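Local structure of RpfR (Cronobacter turicensis, 6DGG) at residues 62-73 against 83-91; 7-15 against 99-107. The protein is represented here by a PAS domain, a small alpha/beta fold whose sheet and helices enclose a pocket that holds lauric acid. One frame throughout, in Å; residues are numbered along the deposited sequence. Where two conformers were deposited one is given.

Contact 1 of 2, residues 62-73 against 83-91; sequences FFRNGSSYEVER and LFLFRNKFV. With DAO (lauric acid), chain B.
The antiparallel hairpin of strands 69-77 and 80-90 forms one edge of the PAS sheet, and its face bearing Tyr69, Val71, Arg73, Phe84, Phe86 and Asn88 turns to the bound lauric acid. Tyr69, Val71 and Arg73 pair with Asn88, Phe86 and Phe84 through two backbone hydrogen bonds each, the straightest being Phe86 N to Val71 O (174° at the hydrogen). Between these pairs, Glu70 CA and Glu72 CA direct C-H groups at Phe86 O and Phe84 O. On the pocket face, Tyr69 CG lies between backbone N and carbonyl carbon (chi1 70°), which swings the ring over Asn88 CB; that carbon is 4.0 Å from the ring centroid, with the amide plane nearly perpendicular to the ring. The phenol OH donates to the ligand's O2 (2.7 Å), which lies in the ring plane. Arg73 bends at chi2 and chi3, leading away from 83-91, and brings the edge of its guanidinium to the other carboxylate oxygen, NH2 to O1 of lauric acid 2.6 Å. This is the polar end of the PAS pocket: Ser55 and Asn58 of helix 49-65 also bond to the ligand, while a salt bridge from Arg73 NH1 to Glu51 fixes the guanidinium from the helix side. Further along the chain of the ligand, C5 stands over the centre of the Phe86 ring, and Phe86 CZ reaches C7 at 3.6 Å. Where helix 49-65 runs into the hairpin, three aromatics cluster. Phe90 takes Phe62 CE2 over its ring centre, the centroids 4.2 Å apart and the planes inclined by 32°, and points its own edge at the face of Phe63 in a T-shaped pair, centroids 5.2 Å apart.

Contact 2 of 2, residues 7-15 against 99-107; sequences NSVIVILDR and EIFLICSGT
Ser8 meets the far end of strand 102-108 through its CA, 3.1 Å from Gly106 O, and through a water that bonds to Asn7 O, Ser8 OG and Thr107 OG1. Val9 then forms a hydrogen-bonded antiparallel pair with Gly106; CG2 of Val9 lies 3.7 Å from Gly106 CA, packed directly against the glycine backbone. On the reverse face Ile10 packs its CD1 on Ser105, 3.6 Å from CA of that serine. Val11 exchanges two backbone hydrogen bonds with Cys104, whose SG leans along the strand to Leu13 CD1 (3.8 Å). Ile12 returns to the Ile10 side: CG2, anti to the backbone N, rests against Phe101 CB at 3.8 Å, and CG1 faces Ile103 CG1 more loosely. Leu13 makes the last pair, with Leu102, and its carbonyl oxygen also lies in the plane of the Phe101 ring, at the edge. Asp14 still runs beside Phe101, and at Arg15 a second water bridges Arg15 N and Ile100 O, accepting from the first and donating to the second. These two inner strands of the PAS sheet run between strand 19-22, beside 9-13, and strand 80-90, beside 102-108. Val9 packs on helix 24-30, Leu102 on helix 49-65, and Val11 and Cys104 touch the lauric acid.

Overall arrangement
Both contacts belong to one five-stranded antiparallel sheet, ordered 19-22, 9-13, 102-108, 80-90, 69-77, with their centres about 8 Å apart. Contact 2 joins the first strand in the chain to the last; the hairpin of contact 1 falls within the long span of chain that contact 2 brings together. The two meet where strands 80-90 and 102-108 lie side by side: Lys89 O probably accepts a hydrogen bond from Ile103 N, and Arg87 NH2 reaches Thr107 OG1. Together they build much of the pocket's sheet wall. The 62-73/83-91 pairing supplies five lining residues, including groups that bind the carboxylate, while 7-15/99-107 adds Val11 and Cys104.

Contact 1 of 2, residues 62-73 against 83-91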
loop_
_atom_site.group_PDB
_atom_site.type_symbol
_atom_site.label_atom_id
_atom_site.label_comp_id
_atom_site.label_asym_id
_atom_site.label_seq_id
_atom_site.Cartn_x
_atom_site.Cartn_y
_atom_site.Cartn_z
ATOM N N PHE A 62 -9.684 -10.176 2.215
ATOM C CA PHE A 62 -10.268 -9.057 2.946
ATOM C C PHE A 62 -11.558 -8.596 2.287
ATOM O O PHE A 62 -12.550 -8.319 2.971
ATOM C CB PHE A 62 -9.263 -7.904 3.006
ATOM C CG PHE A 62 -9.768 -6.689 3.734
ATOM C CD1 PHE A 62 -9.828 -6.661 5.117
ATOM C CD2 PHE A 62 -10.194 -5.571 3.030
ATOM C CE1 PHE A 62 -10.304 -5.546 5.783
ATOM C CE2 PHE A 62 -10.670 -4.450 3.698
ATOM C CZ PHE A 62 -10.727 -4.443 5.073
ATOM N N PHE A 63 -11.572 -8.522 0.957
ATOM C CA PHE A 63 -12.782 -8.073 0.272
ATOM C C PHE A 63 -13.921 -9.071 0.398
ATOM O O PHE A 63 -15.090 -8.681 0.283
ATOM C CB PHE A 63 -12.488 -7.701 -1.185
ATOM C CG PHE A 63 -12.073 -6.266 -1.353
ATOM C CD1 PHE A 63 -10.760 -5.876 -1.154
ATOM C CD2 PHE A 63 -13.008 -5.304 -1.672
ATOM C CE1 PHE A 63 -10.387 -4.549 -1.282
ATOM C CE2 PHE A 63 -12.648 -3.978 -1.803
ATOM C CZ PHE A 63 -11.339 -3.596 -1.615
ATOM N N ARG A 64 -13.612 -10.341 0.658
ATOM C CA ARG A 64 -14.661 -11.327 0.871
ATOM C C ARG A 64 -15.271 -11.196 2.261
ATOM O O ARG A 64 -16.486 -11.025 2.401
ATOM C CB ARG A 64 -14.113 -12.736 0.661
ATOM C CG ARG A 64 -15.163 -13.806 0.870
ATOM C CD ARG A 64 -14.642 -15.185 0.523
ATOM N NE ARG A 64 -15.622 -16.208 0.861
ATOM C CZ ARG A 64 -16.629 -16.581 0.072
ATOM N NH1 ARG A 64 -17.475 -17.522 0.477
ATOM N NH2 ARG A 64 -16.792 -16.022 -1.121
ATOM N N ASN A 65 -14.445 -11.258 3.309
ATOM C CA ASN A 65 -14.992 -11.345 4.659
ATOM C C ASN A 65 -14.054 -10.741 5.695
ATOM O O ASN A 65 -14.087 -11.140 6.864
ATOM C CB ASN A 65 -15.316 -12.806 5.018
ATOM C CG ASN A 65 -14.141 -13.748 4.793
ATOM O OD1 ASN A 65 -13.009 -13.320 4.564
ATOM N ND2 ASN A 65 -14.410 -15.044 4.872
ATOM N N GLY A 66 -13.243 -9.766 5.298
ATOM C CA GLY A 66 -12.202 -9.274 6.174
ATOM C C GLY A 66 -12.698 -8.261 7.188
ATOM O O GLY A 66 -13.626 -7.490 6.948
ATOM N N SER A 67 -12.055 -8.290 8.348
ATOM C CA SER A 67 -12.126 -7.236 9.344
ATOM C C SER A 67 -10.811 -6.469 9.313
ATOM O O SER A 67 -9.795 -6.975 8.830
ATOM C CB SER A 67 -12.340 -7.840 10.737
ATOM O OG SER A 67 -13.520 -8.629 10.765
ATOM N N SER A 68 -10.834 -5.237 9.822
ATOM C CA SER A 68 -9.630 -4.416 9.794
ATOM C C SER A 68 -8.491 -5.148 10.492
ATOM O O SER A 68 -8.697 -5.871 11.469
ATOM C CB SER A 68 -9.879 -3.071 10.482
ATOM O OG SER A 68 -10.008 -3.216 11.880
ATOM N N TYR A 69 -7.275 -4.930 10.002
ATOM C CA TYR A 69 -6.152 -5.747 10.438
ATOM C C TYR A 69 -4.846 -5.003 10.215
ATOM O O TYR A 69 -4.795 -3.966 9.548
ATOM C CB TYR A 69 -6.139 -7.092 9.696
ATOM C CG TYR A 69 -5.783 -6.996 8.222
ATOM C CD1 TYR A 69 -6.740 -6.626 7.276
ATOM C CD2 TYR A 69 -4.495 -7.278 7.774
ATOM C CE1 TYR A 69 -6.423 -6.544 5.924
ATOM C CE2 TYR A 69 -4.165 -7.199 6.422
ATOM C CZ TYR A 69 -5.128 -6.824 5.508
ATOM O OH TYR A 69 -4.820 -6.738 4.170
ATOM N N GLU A 70 -3.782 -5.549 10.798
ATOM C CA GLU A 70 -2.431 -5.068 10.571
ATOM C C GLU A 70 -1.593 -6.181 9.964
ATOM O O GLU A 70 -1.822 -7.369 10.217
ATOM C CB GLU A 70 -1.752 -4.594 11.872
ATOM C CG GLU A 70 -2.415 -3.404 12.489
ATOM C CD GLU A 70 -1.725 -2.884 13.725
ATOM O OE1 GLU A 70 -0.584 -3.308 14.029
ATOM O OE2 GLU A 70 -2.353 -2.042 14.394
ATOM N N VAL A 71 -0.616 -5.780 9.159
ATOM C CA VAL A 71 0.270 -6.722 8.494
ATOM C C VAL A 71 1.608 -6.038 8.279
ATOM O O VAL A 71 1.678 -4.813 8.140
ATOM C CB VAL A 71 -0.352 -7.189 7.155
ATOM C CG1 VAL A 71 -0.400 -6.050 6.155
ATOM C CG2 VAL A 71 0.412 -8.385 6.584
ATOM N N GLU A 72 2.671 -6.840 8.226
ATOM C CA GLU A 72 4.000 -6.353 7.878
ATOM C C GLU A 72 4.355 -6.836 6.477
ATOM O O GLU A 72 4.168 -8.018 6.144
ATOM C CB GLU A 72 5.051 -6.801 8.902
ATOM C CG GLU A 72 4.778 -6.301 10.319
ATOM C CD GLU A 72 5.829 -6.710 11.334
ATOM O OE1 GLU A 72 6.926 -7.153 10.932
ATOM O OE2 GLU A 72 5.543 -6.582 12.541
ATOM N N ARG A 73 4.848 -5.915 5.651
ATOM C CA ARG A 73 5.116 -6.192 4.248
ATOM C C ARG A 73 6.449 -5.565 3.882
ATOM O O ARG A 73 6.680 -4.386 4.164
ATOM C CB ARG A 73 4.004 -5.570 3.384
ATOM C CG ARG A 73 3.814 -6.122 1.998
ATOM C CD ARG A 73 2.714 -7.154 1.994
ATOM N NE ARG A 73 3.248 -8.410 2.470
ATOM C CZ ARG A 73 2.535 -9.421 2.949
ATOM N NH1 ARG A 73 3.161 -10.520 3.329
ATOM N NH2 ARG A 73 1.225 -9.348 3.065
ATOM N N LEU A 83 10.711 -2.458 5.348
ATOM C CA LEU A 83 9.596 -3.153 5.972
ATOM C C LEU A 83 8.592 -2.135 6.491
ATOM O O LEU A 83 8.967 -1.192 7.188
ATOM C CB LEU A 83 10.102 -4.046 7.108
ATOM C CG LEU A 83 9.056 -4.957 7.752
ATOM C CD1 LEU A 83 8.517 -5.982 6.769
ATOM C CD2 LEU A 83 9.632 -5.656 8.972
ATOM N N PHE A 84 7.318 -2.335 6.169
ATOM C CA PHE A 84 6.255 -1.443 6.602
ATOM C C PHE A 84 5.212 -2.212 7.389
ATOM O O PHE A 84 4.878 -3.350 7.049
ATOM C CB PHE A 84 5.549 -0.810 5.403
ATOM C CG PHE A 84 6.344 0.260 4.743
ATOM C CD1 PHE A 84 7.307 -0.057 3.806
ATOM C CD2 PHE A 84 6.138 1.592 5.066
ATOM C CE1 PHE A 84 8.049 0.937 3.200
ATOM C CE2 PHE A 84 6.886 2.589 4.461
ATOM C CZ PHE A 84 7.843 2.257 3.535
ATOM N N LEU A 85 4.695 -1.572 8.430
ATOM C CA LEU A 85 3.467 -1.999 9.083
ATOM C C LEU A 85 2.328 -1.291 8.379
ATOM O O LEU A 85 2.303 -0.058 8.338
ATOM C CB LEU A 85 3.445 -1.574 10.547
ATOM C CG LEU A 85 2.119 -1.845 11.296
ATOM C CD1 LEU A 85 2.062 -3.295 11.710
ATOM C CD2 LEU A 85 1.896 -0.938 12.505
ATOM N N PHE A 86 1.384 -2.057 7.856
ATOM C CA PHE A 86 0.192 -1.497 7.236
ATOM C C PHE A 86 -1.016 -1.775 8.117
ATOM O O PHE A 86 -1.241 -2.918 8.538
ATOM C CB PHE A 86 -0.007 -2.056 5.830
ATOM C CG PHE A 86 0.882 -1.427 4.814
ATOM C CD1 PHE A 86 0.627 -0.143 4.358
ATOM C CD2 PHE A 86 1.984 -2.100 4.315
ATOM C CE1 PHE A 86 1.455 0.445 3.421
ATOM C CE2 PHE A 86 2.814 -1.497 3.386
ATOM C CZ PHE A 86 2.543 -0.232 2.943
ATOM N N ARG A 87 -1.741 -0.711 8.444
ATOM C CA ARG A 87 -3.016 -0.797 9.132
ATOM C C ARG A 87 -4.082 -0.662 8.050
ATOM O O ARG A 87 -4.178 0.392 7.409
ATOM C CB ARG A 87 -3.140 0.337 10.148
ATOM C CG ARG A 87 -1.939 0.508 11.088
ATOM C CD ARG A 87 -1.929 1.906 11.702
ATOM N NE ARG A 87 -0.712 2.223 12.460
ATOM C CZ ARG A 87 0.452 2.562 11.911
ATOM N NH1 ARG A 87 0.607 2.604 10.587
ATOM N NH2 ARG A 87 1.478 2.853 12.690
ATOM N N ASN A 88 -4.876 -1.716 7.848
ATOM C CA ASN A 88 -5.739 -1.840 6.680
ATOM C C ASN A 88 -7.205 -1.924 7.087
ATOM O O ASN A 88 -7.569 -2.687 7.987
ATOM C CB ASN A 88 -5.338 -3.082 5.885
ATOM C CG ASN A 88 -4.046 -2.884 5.115
ATOM O OD1 ASN A 88 -3.444 -1.808 5.137
ATOM N ND2 ASN A 88 -3.615 -3.924 4.427
ATOM N N LYS A 89 -8.047 -1.151 6.410
ATOM C CA LYS A 89 -9.473 -1.157 6.696
ATOM C C LYS A 89 -10.201 -0.624 5.473
ATOM O O LYS A 89 -9.611 0.052 4.626
ATOM C CB LYS A 89 -9.801 -0.290 7.914
ATOM C CG LYS A 89 -9.547 1.202 7.696
ATOM C CD LYS A 89 -9.828 2.015 8.934
ATOM C CE LYS A 89 -9.486 3.478 8.712
ATOM N NZ LYS A 89 -8.030 3.696 8.535
ATOM N N PHE A 90 -11.491 -0.925 5.404
ATOM C CA PHE A 90 -12.333 -0.358 4.369
ATOM C C PHE A 90 -12.558 1.124 4.623
ATOM O O PHE A 90 -12.567 1.589 5.768
ATOM C CB PHE A 90 -13.705 -1.025 4.372
ATOM C CG PHE A 90 -13.730 -2.387 3.739
ATOM C CD1 PHE A 90 -13.427 -2.556 2.400
ATOM C CD2 PHE A 90 -14.091 -3.493 4.484
ATOM C CE1 PHE A 90 -13.471 -3.812 1.824
ATOM C CE2 PHE A 90 -14.129 -4.746 3.915
ATOM C CZ PHE A 90 -13.824 -4.903 2.581
ATOM N N VAL A 91 -12.773 1.870 3.537
ATOM C CA VAL A 91 -13.363 3.194 3.666
ATOM C C VAL A 91 -14.688 3.059 4.399
ATOM O O VAL A 91 -15.472 2.137 4.140
ATOM C CB VAL A 91 -13.574 3.817 2.277
ATOM C CG1 VAL A 91 -14.334 5.129 2.385
ATOM C CG2 VAL A 91 -12.250 4.040 1.586
HETATM O O1 DAO B . -0.511 -7.490 2.392
HETATM O O2 DAO B . -2.328 -7.465 3.586
HETATM C C1 DAO B . -1.593 -6.932 2.705
HETATM C C2 DAO B . -1.993 -5.635 1.981
HETATM C C3 DAO B . -0.822 -4.632 1.915
HETATM C C4 DAO B . -1.031 -3.482 0.906
HETATM C C5 DAO B . 0.125 -2.471 1.017
HETATM C C6 DAO B . 0.144 -1.320 -0.019
HETATM C C7 DAO B . 1.612 -1.062 -0.445
HETATM C C8 DAO B . 1.967 0.387 -0.810
HETATM C C9 DAO B . 3.489 0.478 -0.999
HETATM C C10 DAO B . 3.970 1.736 -1.736
HETATM C C11 DAO B . 4.245 2.915 -0.800
HETATM C C12 DAO B . 5.624 2.803 -0.147
#

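Contact 2 of 2, residues 7-15 against 99-107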
loop_
_atom_site.group_PDB
_atom_site.type_symbol
_atom_site.label_atom_id
_atom_site.label_comp_id
_atom_site.label_asym_id
_atom_site.label_seq_id
_atom_site.Cartn_x
_atom_site.Cartn_y
_atom_site.Cartn_z
ATOM N N ASN A 7 3.668 11.338 8.284
ATOM C CA ASN A 7 4.569 10.339 8.834
ATOM C C ASN A 7 4.298 8.950 8.284
ATOM O O ASN A 7 4.959 7.989 8.692
ATOM C CB ASN A 7 4.413 10.294 10.354
ATOM C CG ASN A 7 4.437 11.661 10.968
ATOM O OD1 ASN A 7 5.388 12.410 10.777
ATOM N ND2 ASN A 7 3.367 12.013 11.678
ATOM N N SER A 8 3.340 8.822 7.381
ATOM C CA SER A 8 2.819 7.537 6.964
ATOM C C SER A 8 2.740 7.494 5.450
ATOM O O SER A 8 2.520 8.516 4.801
ATOM C CB SER A 8 1.417 7.343 7.510
ATOM O OG SER A 8 1.387 7.555 8.908
ATOM N N VAL A 9 2.909 6.300 4.897
ATOM C CA VAL A 9 2.624 6.043 3.491
ATOM C C VAL A 9 1.174 5.587 3.395
ATOM O O VAL A 9 0.783 4.577 3.993
ATOM C CB VAL A 9 3.601 5.017 2.891
ATOM C CG1 VAL A 9 5.000 5.605 2.847
ATOM C CG2 VAL A 9 3.604 3.707 3.661
ATOM N N ILE A 10 0.358 6.382 2.715
ATOM C CA ILE A 10 -1.085 6.178 2.647
ATOM C C ILE A 10 -1.431 5.839 1.204
ATOM O O ILE A 10 -1.249 6.665 0.304
ATOM C CB ILE A 10 -1.852 7.425 3.120
ATOM C CG1 ILE A 10 -1.435 7.803 4.547
ATOM C CG2 ILE A 10 -3.340 7.200 3.044
ATOM C CD1 ILE A 10 -1.590 6.697 5.597
ATOM N N VAL A 11 -1.920 4.623 0.985
ATOM C CA VAL A 11 -2.254 4.122 -0.341
ATOM C C VAL A 11 -3.653 3.531 -0.270
ATOM O O VAL A 11 -3.962 2.756 0.642
ATOM C CB VAL A 11 -1.220 3.076 -0.803
ATOM C CG1 VAL A 11 -1.560 2.535 -2.188
ATOM C CG2 VAL A 11 0.194 3.681 -0.799
ATOM N N ILE A 12 -4.513 3.924 -1.208
ATOM C CA ILE A 12 -5.873 3.411 -1.291
ATOM C C ILE A 12 -5.948 2.493 -2.502
ATOM O O ILE A 12 -5.467 2.845 -3.584
ATOM C CB ILE A 12 -6.898 4.550 -1.372
ATOM C CG1 ILE A 12 -6.746 5.457 -0.146
ATOM C CG2 ILE A 12 -8.317 3.995 -1.468
ATOM C CD1 ILE A 12 -7.664 6.665 -0.153
ATOM N N LEU A 13 -6.520 1.305 -2.303
ATOM C CA LEU A 13 -6.553 0.248 -3.304
ATOM C C LEU A 13 -7.990 -0.176 -3.555
ATOM O O LEU A 13 -8.848 -0.073 -2.674
ATOM C CB LEU A 13 -5.834 -0.998 -2.787
ATOM C CG LEU A 13 -4.389 -0.871 -2.324
ATOM C CD1 LEU A 13 -3.902 -2.199 -1.762
ATOM C CD2 LEU A 13 -3.507 -0.417 -3.464
ATOM N N ASP A 14 -8.250 -0.677 -4.765
ATOM C CA ASP A 14 -9.478 -1.413 -5.009
ATOM C C ASP A 14 -9.228 -2.903 -4.768
ATOM O O ASP A 14 -8.144 -3.314 -4.340
ATOM C CB ASP A 14 -10.069 -1.069 -6.380
ATOM C CG ASP A 14 -9.291 -1.651 -7.549
ATOM O OD1 ASP A 14 -8.330 -2.430 -7.359
ATOM O OD2 ASP A 14 -9.678 -1.326 -8.699
ATOM N N ARG A 15 -10.249 -3.725 -5.025
ATOM C CA ARG A 15 -10.159 -5.149 -4.706
ATOM C C ARG A 15 -9.076 -5.858 -5.507
ATOM O O ARG A 15 -8.673 -6.969 -5.141
ATOM C CB ARG A 15 -11.506 -5.820 -4.948
ATOM C CG ARG A 15 -11.957 -5.773 -6.395
ATOM C CD ARG A 15 -13.387 -6.262 -6.555
ATOM N NE ARG A 15 -13.533 -7.682 -6.232
ATOM C CZ ARG A 15 -14.292 -8.182 -5.258
ATOM N NH1 ARG A 15 -15.016 -7.397 -4.463
ATOM N NH2 ARG A 15 -14.336 -9.497 -5.080
ATOM N N GLU A 99 -18.586 -1.159 0.271
ATOM C CA GLU A 99 -17.174 -0.838 0.360
ATOM C C GLU A 99 -16.414 -1.397 -0.833
ATOM O O GLU A 99 -16.393 -2.606 -1.056
ATOM C CB GLU A 99 -16.579 -1.415 1.642
ATOM C CG GLU A 99 -17.246 -0.922 2.916
ATOM C CD GLU A 99 -17.938 -2.030 3.694
ATOM O OE1 GLU A 99 -18.260 -3.081 3.096
ATOM O OE2 GLU A 99 -18.158 -1.849 4.911
ATOM N N ILE A 100 -15.781 -0.513 -1.597
ATOM C CA ILE A 100 -14.971 -0.930 -2.738
ATOM C C ILE A 100 -13.515 -0.518 -2.620
ATOM O O ILE A 100 -12.702 -0.952 -3.451
ATOM C CB ILE A 100 -15.565 -0.456 -4.079
ATOM C CG1 ILE A 100 -15.842 1.048 -4.043
ATOM C CG2 ILE A 100 -16.824 -1.255 -4.386
ATOM C CD1 ILE A 100 -16.410 1.607 -5.343
ATOM N N PHE A 101 -13.144 0.277 -1.620
ATOM C CA PHE A 101 -11.771 0.728 -1.465
ATOM C C PHE A 101 -11.217 0.345 -0.100
ATOM O O PHE A 101 -11.923 0.385 0.915
ATOM C CB PHE A 101 -11.656 2.236 -1.674
ATOM C CG PHE A 101 -12.053 2.669 -3.039
ATOM C CD1 PHE A 101 -11.375 2.197 -4.145
ATOM C CD2 PHE A 101 -13.118 3.527 -3.230
ATOM C CE1 PHE A 101 -11.739 2.584 -5.416
ATOM C CE2 PHE A 101 -13.489 3.915 -4.501
ATOM C CZ PHE A 101 -12.797 3.442 -5.595
ATOM N N LEU A 102 -9.938 -0.007 -0.105
ATOM C CA LEU A 102 -9.174 -0.392 1.074
ATOM C C LEU A 102 -8.157 0.710 1.334
ATOM O O LEU A 102 -7.408 1.086 0.421
ATOM C CB LEU A 102 -8.470 -1.723 0.787
ATOM C CG LEU A 102 -7.310 -2.147 1.674
ATOM C CD1 LEU A 102 -7.778 -2.306 3.094
ATOM C CD2 LEU A 102 -6.686 -3.435 1.155
ATOM N N ILE A 103 -8.168 1.263 2.549
ATOM C CA ILE A 103 -7.187 2.262 2.965
ATOM C C ILE A 103 -6.038 1.524 3.632
ATOM O O ILE A 103 -6.242 0.820 4.626
ATOM C CB ILE A 103 -7.796 3.275 3.945
ATOM C CG1 ILE A 103 -8.977 4.016 3.337
ATOM C CG2 ILE A 103 -6.741 4.301 4.380
ATOM C CD1 ILE A 103 -9.809 4.718 4.393
ATOM N N CYS A 104 -4.829 1.690 3.104
ATOM C CA CYS A 104 -3.625 1.103 3.684
ATOM C C CYS A 104 -2.794 2.215 4.310
ATOM O O CYS A 104 -2.296 3.096 3.607
ATOM C CB CYS A 104 -2.818 0.354 2.629
ATOM S SG CYS A 104 -3.798 -0.900 1.775
ATOM N N SER A 105 -2.629 2.161 5.627
ATOM C CA SER A 105 -1.966 3.212 6.389
ATOM C C SER A 105 -0.650 2.645 6.926
ATOM O O SER A 105 -0.647 1.892 7.910
ATOM C CB SER A 105 -2.894 3.681 7.506
ATOM O OG SER A 105 -2.269 4.604 8.378
ATOM N N GLY A 106 0.458 3.021 6.294
ATOM C CA GLY A 106 1.749 2.382 6.521
ATOM C C GLY A 106 2.755 3.218 7.291
ATOM O O GLY A 106 2.850 4.432 7.106
ATOM N N THR A 107 3.522 2.533 8.136
ATOM C CA THR A 107 4.669 3.093 8.839
ATOM C C THR A 107 5.903 2.283 8.458
ATOM O O THR A 107 5.862 1.044 8.445
ATOM C CB THR A 107 4.463 3.020 10.359
ATOM O OG1 THR A 107 3.284 3.743 10.718
ATOM C CG2 THR A 107 5.657 3.604 11.121
HETATM O O HOH W 1 3.444 6.366 10.465
HETATM O O HOH W 2 -13.114 -2.739 -5.363
#